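Local atomic coordinates of oxidoreductase (Bordetella pertussis, PDB entry 3Q2K), a protein that probably oxidises the sugar nucleotide UDP-N-acetylglucosaminuronic acid with NAD, an early step toward 2,3-diacetamido-2,3-dideoxy-D-mannuronic acid. Residues N155-L160 against E308-T313; D28-F33 against R55-E60; W218-V223 against L247-G252. All blocks are in the same frame, centred on the assembly; numbering follows the deposited sequence.

Contact 1 (N155-L160 against E308-T313)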
loop_
_atom_site.group_PDB
_atom_site.type_symbol
_atom_site.label_atom_id
_atom_site.label_comp_id
_atom_site.label_asym_id
_atom_site.label_seq_id
_atom_site.Cartn_x
_atom_site.Cartn_y
_atom_site.Cartn_z
ATOM N N ASN C 155 -28.019 19.110 -25.979
ATOM C CA ASN C 155 -27.399 19.235 -27.291
ATOM C C ASN C 155 -27.944 18.195 -28.265
ATOM O O ASN C 155 -27.904 16.996 -28.001
ATOM C CB ASN C 155 -25.899 18.978 -27.181
ATOM C CG ASN C 155 -25.158 20.205 -26.709
ATOM O OD1 ASN C 155 -25.789 21.164 -26.274
ATOM N ND2 ASN C 155 -23.828 20.169 -26.766
ATOM N N ALA C 156 -28.409 18.629 -29.428
ATOM C CA ALA C 156 -28.855 17.654 -30.420
ATOM C C ALA C 156 -27.841 16.585 -30.793
ATOM O O ALA C 156 -28.251 15.439 -30.990
ATOM C CB ALA C 156 -29.351 18.333 -31.683
ATOM N N THR C 157 -26.570 16.953 -30.952
ATOM C CA THR C 157 -25.557 15.939 -31.251
ATOM C C THR C 157 -25.484 14.838 -30.188
ATOM O O THR C 157 -25.436 13.659 -30.530
ATOM C CB THR C 157 -24.184 16.609 -31.288
ATOM O OG1 THR C 157 -24.104 17.400 -30.094
ATOM C CG2 THR C 157 -24.064 17.504 -32.529
ATOM N N LEU C 158 -25.485 15.205 -28.909
ATOM C CA LEU C 158 -25.252 14.231 -27.846
ATOM C C LEU C 158 -26.540 13.442 -27.621
ATOM O O LEU C 158 -26.501 12.249 -27.315
ATOM C CB LEU C 158 -24.784 14.924 -26.562
ATOM C CG LEU C 158 -23.396 15.580 -26.537
ATOM C CD1 LEU C 158 -23.090 16.377 -25.266
ATOM C CD2 LEU C 158 -22.290 14.566 -26.817
ATOM N N GLN C 159 -27.695 14.073 -27.823
ATOM C CA GLN C 159 -28.938 13.306 -27.865
ATOM C C GLN C 159 -28.924 12.153 -28.863
ATOM O O GLN C 159 -29.328 11.033 -28.553
ATOM C CB GLN C 159 -30.147 14.211 -28.136
ATOM C CG GLN C 159 -30.744 14.839 -26.883
ATOM C CD GLN C 159 -31.041 13.815 -25.799
ATOM O OE1 GLN C 159 -31.729 12.826 -26.045
ATOM N NE2 GLN C 159 -30.509 14.029 -24.599
ATOM N N LEU C 160 -28.443 12.398 -30.076
ATOM C CA LEU C 160 -28.348 11.298 -31.038
ATOM C C LEU C 160 -27.394 10.204 -30.563
ATOM O O LEU C 160 -27.593 9.013 -30.792
ATOM C CB LEU C 160 -27.804 11.810 -32.374
ATOM C CG LEU C 160 -28.684 12.621 -33.324
ATOM C CD1 LEU C 160 -27.823 13.108 -34.485
ATOM C CD2 LEU C 160 -29.770 11.698 -33.829
ATOM N N GLU C 308 -28.113 18.170 -39.692
ATOM C CA GLU C 308 -29.103 18.996 -39.022
ATOM C C GLU C 308 -28.801 19.062 -37.524
ATOM O O GLU C 308 -29.001 20.095 -36.893
ATOM C CB GLU C 308 -30.498 18.467 -39.378
ATOM C CG GLU C 308 -31.559 18.540 -38.285
ATOM C CD GLU C 308 -32.925 18.087 -38.770
ATOM O OE1 GLU C 308 -33.386 16.976 -38.422
ATOM O OE2 GLU C 308 -33.525 18.871 -39.535
ATOM N N ALA C 309 -28.314 18.000 -36.891
ATOM C CA ALA C 309 -28.080 18.116 -35.452
ATOM C C ALA C 309 -26.862 19.005 -35.154
ATOM O O ALA C 309 -26.840 19.812 -34.218
ATOM C CB ALA C 309 -27.909 16.727 -34.853
ATOM N N ASN C 310 -25.829 18.863 -35.981
ATOM C CA ASN C 310 -24.636 19.705 -35.895
ATOM C C ASN C 310 -25.057 21.165 -36.012
ATOM O O ASN C 310 -24.652 22.016 -35.212
ATOM C CB ASN C 310 -23.648 19.384 -37.024
ATOM C CG ASN C 310 -23.092 17.979 -36.940
ATOM O OD1 ASN C 310 -22.414 17.469 -37.839
ATOM N ND2 ASN C 310 -23.490 17.287 -35.881
ATOM N N TYR C 311 -25.869 21.463 -37.023
ATOM C CA TYR C 311 -26.130 22.881 -37.258
ATOM C C TYR C 311 -26.882 23.428 -36.050
ATOM O O TYR C 311 -26.595 24.515 -35.551
ATOM C CB TYR C 311 -26.873 23.199 -38.558
ATOM C CG TYR C 311 -27.277 24.657 -38.573
ATOM C CD1 TYR C 311 -28.512 25.055 -38.076
ATOM C CD2 TYR C 311 -26.399 25.641 -39.015
ATOM C CE1 TYR C 311 -28.876 26.390 -38.059
ATOM C CE2 TYR C 311 -26.756 26.979 -39.006
ATOM C CZ TYR C 311 -27.994 27.344 -38.522
ATOM O OH TYR C 311 -28.363 28.670 -38.501
ATOM N N GLU C 312 -27.849 22.646 -35.583
ATOM C CA GLU C 312 -28.586 23.033 -34.389
ATOM C C GLU C 312 -27.740 23.201 -33.128
ATOM O O GLU C 312 -27.836 24.228 -32.460
ATOM C CB GLU C 312 -29.737 22.055 -34.157
ATOM C CG GLU C 312 -30.431 22.320 -32.841
ATOM C CD GLU C 312 -31.543 21.326 -32.579
ATOM O OE1 GLU C 312 -32.027 21.335 -31.428
ATOM O OE2 GLU C 312 -31.910 20.550 -33.490
ATOM N N THR C 313 -26.899 22.233 -32.778
ATOM C CA THR C 313 -26.164 22.353 -31.518
ATOM C C THR C 313 -25.223 23.550 -31.591
ATOM O O THR C 313 -25.074 24.321 -30.636
ATOM C CB THR C 313 -25.361 21.080 -31.184
ATOM O OG1 THR C 313 -26.201 19.940 -31.389
ATOM C CG2 THR C 313 -24.852 21.109 -29.749
HETATM O O HOH W 1 -29.171 21.472 -29.846
#
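The flat carboxylate of Glu312 has the methyl group of Ala156 over one face, with Ala156 CB 3.8 Å from Glu312 CD. From the same side, tilted well out of the plane, a water donates to Glu312 OE1 in a long bond and accepts the N-H of Ala156. Glu312 reaches this place with an extended chain, CG anti to the backbone N (chi1 173°). The amide of Asn310 meets Thr157 through its nitrogen: ND2 lies 3.4 Å from Thr157 CG2, and the two side chains cross at about a right angle. The amide of Asn155 faces the methyl CG2 of Thr313, but this pair is modelled too close to be relied on.

The polar centre is the hydroxyl of Thr313. Its OG1 accepts from Thr157 N at 3.0 Å and donates to Ala309 O, one turn back, at 2.9 Å. That donor stands above the carbonyl plane, and Ala309 O also takes the N-H of Thr313. The two bonds fix the rotation of the hydroxyl. Asn155 holds the N-cap position of helix 156-166, yet its side chain makes no capping bond. A neighbouring helix and a water serve the first N-H groups instead. Beside them, Ala309 CB packs on Ala156 CB and on Leu160 CD1, the latter at 3.6 Å.

The helix segments run roughly antiparallel, 138° apart, with axes 8.6 Å apart. Ile291 of strand 290-296 touches Thr157, Leu160 and Asn310. Thr157 OG1 bonds to Val288 O in the preceding loop. Helix 210-220 lies against Leu158 and Gln159.

Contact 2 (D28-F33 against R55-E60)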
loop_
_atom_site.group_PDB
_atom_site.type_symbol
_atom_site.label_atom_id
_atom_site.label_comp_id
_atom_site.label_asym_id
_atom_site.label_seq_id
_atom_site.Cartn_x
_atom_site.Cartn_y
_atom_site.Cartn_z
ATOM N N ASP C 28 -51.613 26.590 -12.512
ATOM C CA ASP C 28 -52.522 27.692 -12.836
ATOM C C ASP C 28 -52.066 29.150 -12.783
ATOM O O ASP C 28 -52.892 30.005 -12.464
ATOM C CB ASP C 28 -53.824 27.566 -12.039
ATOM C CG ASP C 28 -54.503 26.223 -12.229
ATOM O OD1 ASP C 28 -54.650 25.752 -13.380
ATOM O OD2 ASP C 28 -54.886 25.644 -11.190
ATOM N N ARG C 29 -50.816 29.424 -13.153
ATOM C CA ARG C 29 -50.205 30.750 -13.070
ATOM C C ARG C 29 -48.734 30.560 -13.412
ATOM O O ARG C 29 -48.155 29.538 -13.046
ATOM C CB ARG C 29 -50.251 31.246 -11.623
ATOM C CG ARG C 29 -49.342 30.515 -10.639
ATOM C CD ARG C 29 -49.778 30.871 -9.229
ATOM N NE ARG C 29 -49.009 30.293 -8.129
ATOM C CZ ARG C 29 -47.678 30.240 -8.089
ATOM N NH1 ARG C 29 -46.921 30.614 -9.109
ATOM N NH2 ARG C 29 -47.042 29.771 -7.026
ATOM N N LYS C 30 -48.102 31.535 -14.055
ATOM C CA LYS C 30 -46.678 31.416 -14.357
ATOM C C LYS C 30 -45.804 31.063 -13.153
ATOM O O LYS C 30 -46.028 31.548 -12.041
ATOM C CB LYS C 30 -46.171 32.694 -15.028
ATOM C CG LYS C 30 -46.875 32.982 -16.345
ATOM C CD LYS C 30 -46.368 34.261 -16.984
ATOM C CE LYS C 30 -47.073 35.478 -16.409
ATOM N NZ LYS C 30 -46.442 36.697 -16.984
ATOM N N ILE C 31 -44.802 30.219 -13.380
ATOM C CA ILE C 31 -43.815 29.888 -12.360
ATOM C C ILE C 31 -43.082 31.160 -11.939
ATOM O O ILE C 31 -42.567 31.880 -12.794
ATOM C CB ILE C 31 -42.756 28.914 -12.926
ATOM C CG1 ILE C 31 -43.390 27.562 -13.261
ATOM C CG2 ILE C 31 -41.650 28.642 -11.903
ATOM C CD1 ILE C 31 -43.766 26.784 -12.014
ATOM N N ARG C 32 -42.965 31.383 -10.631
ATOM C CA ARG C 32 -42.115 32.445 -10.100
ATOM C C ARG C 32 -40.695 32.018 -9.709
ATOM O O ARG C 32 -40.486 31.332 -8.705
ATOM C CB ARG C 32 -42.758 33.070 -8.861
ATOM C CG ARG C 32 -43.682 34.256 -9.109
ATOM C CD ARG C 32 -45.166 33.914 -9.162
ATOM N NE ARG C 32 -45.737 33.561 -7.865
ATOM C CZ ARG C 32 -47.004 33.765 -7.512
ATOM N NH1 ARG C 32 -47.861 34.350 -8.336
ATOM N NH2 ARG C 32 -47.432 33.400 -6.312
ATOM N N PHE C 33 -39.711 32.471 -10.480
ATOM C CA PHE C 33 -38.293 32.192 -10.264
ATOM C C PHE C 33 -37.558 33.319 -9.550
ATOM O O PHE C 33 -37.807 34.494 -9.811
ATOM C CB PHE C 33 -37.536 32.081 -11.587
ATOM C CG PHE C 33 -37.681 30.758 -12.273
ATOM C CD1 PHE C 33 -36.974 29.655 -11.836
ATOM C CD2 PHE C 33 -38.493 30.639 -13.382
ATOM C CE1 PHE C 33 -37.087 28.454 -12.500
ATOM C CE2 PHE C 33 -38.616 29.439 -14.044
ATOM C CZ PHE C 33 -37.915 28.346 -13.598
ATOM N N ARG C 55 -44.732 30.918 -19.454
ATOM C CA ARG C 55 -44.860 29.921 -18.399
ATOM C C ARG C 55 -44.130 30.297 -17.112
ATOM O O ARG C 55 -44.370 29.762 -16.028
ATOM C CB ARG C 55 -44.497 28.542 -18.948
ATOM C CG ARG C 55 -45.464 28.150 -20.058
ATOM C CD ARG C 55 -45.231 26.737 -20.556
ATOM N NE ARG C 55 -43.842 26.658 -20.990
ATOM C CZ ARG C 55 -43.132 25.537 -20.975
ATOM N NH1 ARG C 55 -41.863 25.567 -21.358
ATOM N NH2 ARG C 55 -43.698 24.411 -20.562
ATOM N N ALA C 56 -43.255 31.287 -17.225
ATOM C CA ALA C 56 -42.411 31.602 -16.086
ATOM C C ALA C 56 -42.130 33.095 -16.112
ATOM O O ALA C 56 -42.140 33.746 -17.159
ATOM C CB ALA C 56 -41.103 30.820 -16.167
ATOM N N GLU C 57 -41.845 33.601 -14.919
ATOM C CA GLU C 57 -41.296 34.943 -14.834
ATOM C C GLU C 57 -40.322 35.062 -13.672
ATOM O O GLU C 57 -40.467 34.367 -12.663
ATOM C CB GLU C 57 -42.426 35.936 -14.565
ATOM C CG GLU C 57 -43.451 35.484 -13.528
ATOM C CD GLU C 57 -44.550 36.507 -13.283
ATOM O OE1 GLU C 57 -45.088 36.554 -12.153
ATOM O OE2 GLU C 57 -44.852 37.269 -14.230
ATOM N N LEU C 58 -39.407 36.011 -13.851
ATOM C CA LEU C 58 -38.367 36.369 -12.896
ATOM C C LEU C 58 -38.866 37.524 -12.034
ATOM O O LEU C 58 -39.161 38.604 -12.536
ATOM C CB LEU C 58 -37.073 36.709 -13.650
ATOM C CG LEU C 58 -35.770 37.126 -12.964
ATOM C CD1 LEU C 58 -35.203 35.990 -12.130
ATOM C CD2 LEU C 58 -34.764 37.609 -14.000
ATOM N N VAL C 59 -38.911 37.334 -10.722
ATOM C CA VAL C 59 -39.634 38.280 -9.888
ATOM C C VAL C 59 -38.655 38.911 -8.912
ATOM O O VAL C 59 -38.901 39.989 -8.362
ATOM C CB VAL C 59 -40.729 37.550 -9.082
ATOM C CG1 VAL C 59 -41.275 38.449 -7.979
ATOM C CG2 VAL C 59 -41.849 37.091 -10.012
ATOM N N GLU C 60 -37.547 38.202 -8.725
ATOM C CA GLU C 60 -36.623 38.568 -7.653
ATOM C C GLU C 60 -35.191 38.307 -8.083
ATOM O O GLU C 60 -34.957 37.448 -8.937
ATOM C CB GLU C 60 -36.879 37.751 -6.387
ATOM C CG GLU C 60 -38.089 38.185 -5.570
ATOM C CD GLU C 60 -38.759 37.045 -4.822
ATOM O OE1 GLU C 60 -38.066 36.221 -4.187
ATOM O OE2 GLU C 60 -40.006 36.980 -4.857
#
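Phe33 and Ala56 meet on one face of the parallel sheet. The Ala56 methyl lies at the edge of the phenyl ring, in its plane, with CB 3.5 Å from Phe33 CE2. The ring is swung beside its own backbone N (chi1 -80°). Ile31 CG2 lies over one face, toward the rim. Ile31 CB also approaches Ala56 CB, while the end of the Ile31 side chain leads away.

Lys30, Arg32, Glu57 and Val59 make the other part of the contact. Glu57 CG stands between the backbone N and the carbonyl carbon (chi1 43°), and the chain beyond it is extended. This lifts the carboxylate between two basic side chains. Lys30 comes in across it at about a right angle, its chain bent at chi3 (-84°). Lys30 NZ then makes a salt bridge to Glu57 OE2 at 3.2 Å, weak as a hydrogen bond. Arg32 runs alongside Glu57 in the same direction. Its guanidinium stays apart, with NH1 5.2 Å from Glu57 OE1, so any attraction to the carboxylate is probably weak. The bent Arg32 chain presses CG on Val59 CG2 at 3.5 Å.

Four backbone bonds join the strands in parallel register: Ile31 N to Arg55 O, Glu57 N to Ile31 O, Phe33 N to Glu57 O and Val59 N to Phe33 O.

This is the first beta-alpha-beta unit of the Rossmann fold. Helix 42-50 connects the strands and packs on Phe33 and Leu58. Helix 321-333 covers Ile31 and Ala56; its Asp326 pairs with Arg55, and its Tyr325 meets the Phe33 ring edge-to-face. Strand 95-98 supports Phe33 from the next position in the sheet.

Contact 3 (W218-V223 against L247-G252)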
loop_
_atom_site.group_PDB
_atom_site.type_symbol
_atom_site.label_atom_id
_atom_site.label_comp_id
_atom_site.label_asym_id
_atom_site.label_seq_id
_atom_site.Cartn_x
_atom_site.Cartn_y
_atom_site.Cartn_z
ATOM N N TRP C 218 -23.415 9.560 -17.695
ATOM C CA TRP C 218 -24.633 9.803 -18.458
ATOM C C TRP C 218 -24.682 9.056 -19.789
ATOM O O TRP C 218 -25.691 8.433 -20.121
ATOM C CB TRP C 218 -24.782 11.305 -18.698
ATOM C CG TRP C 218 -26.065 11.615 -19.394
ATOM C CD1 TRP C 218 -27.323 11.385 -18.921
ATOM C CD2 TRP C 218 -26.221 12.201 -20.693
ATOM N NE1 TRP C 218 -28.251 11.780 -19.850
ATOM C CE2 TRP C 218 -27.604 12.275 -20.949
ATOM C CE3 TRP C 218 -25.328 12.677 -21.659
ATOM C CZ2 TRP C 218 -28.120 12.827 -22.119
ATOM C CZ3 TRP C 218 -25.840 13.243 -22.816
ATOM C CH2 TRP C 218 -27.221 13.283 -23.047
ATOM N N LEU C 219 -23.588 9.056 -20.540
ATOM C CA LEU C 219 -23.645 8.472 -21.876
ATOM C C LEU C 219 -23.278 6.995 -21.885
ATOM O O LEU C 219 -23.957 6.171 -22.503
ATOM C CB LEU C 219 -22.713 9.203 -22.846
ATOM C CG LEU C 219 -23.268 10.467 -23.503
ATOM C CD1 LEU C 219 -22.214 11.087 -24.411
ATOM C CD2 LEU C 219 -24.498 10.128 -24.324
ATOM N N VAL C 220 -22.164 6.685 -21.227
ATOM C CA VAL C 220 -21.496 5.398 -21.395
ATOM C C VAL C 220 -21.842 4.357 -20.327
ATOM O O VAL C 220 -21.822 3.150 -20.577
ATOM C CB VAL C 220 -19.961 5.598 -21.474
ATOM C CG1 VAL C 220 -19.256 4.250 -21.572
ATOM C CG2 VAL C 220 -19.573 6.526 -22.645
ATOM N N GLY C 221 -22.183 4.822 -19.129
ATOM C CA GLY C 221 -22.678 3.930 -18.079
ATOM C C GLY C 221 -21.883 4.118 -16.800
ATOM O O GLY C 221 -21.046 5.012 -16.716
ATOM N N PRO C 222 -22.132 3.293 -15.775
ATOM C CA PRO C 222 -21.453 3.426 -14.492
ATOM C C PRO C 222 -19.937 3.287 -14.559
ATOM O O PRO C 222 -19.441 2.288 -15.078
ATOM C CB PRO C 222 -21.988 2.228 -13.704
ATOM C CG PRO C 222 -23.364 1.995 -14.278
ATOM C CD PRO C 222 -23.190 2.266 -15.752
ATOM N N VAL C 223 -19.217 4.252 -13.997
ATOM C CA VAL C 223 -17.767 4.157 -13.837
ATOM C C VAL C 223 -17.366 3.281 -12.657
ATOM O O VAL C 223 -17.906 3.441 -11.565
ATOM C CB VAL C 223 -17.107 5.554 -13.771
ATOM C CG1 VAL C 223 -15.594 5.491 -13.512
ATOM C CG2 VAL C 223 -17.351 6.267 -15.088
ATOM N N LEU C 247 -9.794 5.836 -17.126
ATOM C CA LEU C 247 -11.063 5.303 -16.651
ATOM C C LEU C 247 -11.269 3.818 -16.938
ATOM O O LEU C 247 -10.834 3.289 -17.962
ATOM C CB LEU C 247 -12.196 6.061 -17.350
ATOM C CG LEU C 247 -11.844 7.545 -17.402
ATOM C CD1 LEU C 247 -12.528 8.210 -18.576
ATOM C CD2 LEU C 247 -12.268 8.161 -16.081
ATOM N N ARG C 248 -12.004 3.154 -16.051
ATOM C CA ARG C 248 -12.578 1.861 -16.424
ATOM C C ARG C 248 -14.061 1.781 -16.081
ATOM O O ARG C 248 -14.441 2.165 -14.979
ATOM C CB ARG C 248 -11.859 0.750 -15.667
ATOM C CG ARG C 248 -12.573 -0.597 -15.826
ATOM C CD ARG C 248 -11.695 -1.677 -15.202
ATOM N NE ARG C 248 -10.812 -2.267 -16.206
ATOM C CZ ARG C 248 -9.605 -2.780 -15.985
ATOM N NH1 ARG C 248 -8.911 -3.283 -16.998
ATOM N NH2 ARG C 248 -9.069 -2.795 -14.773
ATOM N N TRP C 249 -14.911 1.279 -16.972
ATOM C CA TRP C 249 -16.339 1.283 -16.680
ATOM C C TRP C 249 -16.686 -0.095 -16.142
ATOM O O TRP C 249 -15.897 -1.027 -16.294
ATOM C CB TRP C 249 -17.151 1.532 -17.960
ATOM C CG TRP C 249 -17.387 2.979 -18.243
ATOM C CD1 TRP C 249 -18.509 3.699 -17.929
ATOM C CD2 TRP C 249 -16.502 3.875 -18.930
ATOM N NE1 TRP C 249 -18.360 4.998 -18.353
ATOM C CE2 TRP C 249 -17.133 5.134 -18.952
ATOM C CE3 TRP C 249 -15.203 3.762 -19.443
ATOM C CZ2 TRP C 249 -16.518 6.256 -19.506
ATOM C CZ3 TRP C 249 -14.607 4.874 -20.019
ATOM C CH2 TRP C 249 -15.275 6.100 -20.062
ATOM N N ARG C 250 -17.867 -0.239 -15.550
ATOM C CA ARG C 250 -18.231 -1.499 -14.892
ATOM C C ARG C 250 -18.488 -2.543 -15.972
ATOM O O ARG C 250 -18.177 -3.717 -15.784
ATOM C CB ARG C 250 -19.499 -1.339 -14.031
ATOM C CG ARG C 250 -19.154 -0.756 -12.666
ATOM C CD ARG C 250 -20.291 -0.949 -11.682
ATOM N NE ARG C 250 -20.086 0.137 -10.730
ATOM C CZ ARG C 250 -19.155 0.060 -9.786
ATOM N NH1 ARG C 250 -18.979 1.055 -8.929
ATOM N NH2 ARG C 250 -18.437 -1.052 -9.674
ATOM N N HIS C 251 -19.045 -2.108 -17.098
ATOM C CA HIS C 251 -19.237 -3.047 -18.198
ATOM C C HIS C 251 -17.906 -3.282 -18.906
ATOM O O HIS C 251 -17.838 -4.059 -19.859
ATOM C CB HIS C 251 -20.334 -2.569 -19.158
ATOM C CG HIS C 251 -20.080 -1.220 -19.761
ATOM N ND1 HIS C 251 -18.903 -0.892 -20.397
ATOM C CD2 HIS C 251 -20.847 -0.107 -19.821
ATOM C CE1 HIS C 251 -18.930 0.375 -20.767
ATOM N NE2 HIS C 251 -20.126 0.857 -20.481
ATOM N N GLY C 252 -16.821 -2.657 -18.457
ATOM C CA GLY C 252 -15.543 -3.093 -19.038
ATOM C C GLY C 252 -14.892 -2.157 -20.044
ATOM O O GLY C 252 -13.700 -2.291 -20.298
HETATM O O HOH W 2 -20.542 0.524 -16.765
#
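Trp249 is clamped between Val220 and Val223. Its CG stands beside the backbone N (chi1 -89°), which carries the indole toward the end of helix 210-220. At the root, Trp249 CB lies over a face of the His251 ring and near Pro222 O. Next, CD1 runs into two carbonyls, with Gly221 O 3.1 Å and Pro222 O 3.3 Å from it. NE1 is hydrogen-bonded to Leu216 O in the preceding helical turn. CE2 and CZ2 lie under Val220, whose CG1 sits 3.5 Å from the centroid of the five-membered ring in a CH-pi contact. Val223 CG2 makes a second, longer CH-pi contact on the opposite face. Val176 of strand 173-181 also touches the indole.

Val223 and Trp249 form an antiparallel non-hydrogen-bonded pair where strand 223-231 begins beside strand 242-249. His251 NE2 donates in its ring plane to Val220 O at 2.9 Å. Arg250 N donates to Pro222 O at 3.0 Å. A water gives a hydrogen to Pro222 O and takes one from His251 N.

Chemically, the helix-end carbonyl of Val220 and the loop carbonyl of Pro222 find donors in the type I turn 249-252. Valines hold the indole's two faces, and Leu216 O satisfies NE1.

Contact 2 comes first along the chain and lies in the NAD-binding Rossmann domain. Contacts 1 and 3 follow, and contact 3 is nested inside the loop that contact 1 closes. Contacts 1 and 3, centres 23 Å apart, touch where Gln159 and Leu158 meet Trp218 and Leu219. Helices 156-166 and 210-220 thus lie side by side, packed against the large mixed sheet. Contact 2 is about 29 Å from contact 1 and 39 Å from contact 3, centre to centre. The cofactor and sugar nucleotide bind between these two halves. Contacts 2 and 3 lie on opposite sides of the chain's centre; in contact 1 the Asn155 side chain is about 8 Å from the bound sugar nucleotide.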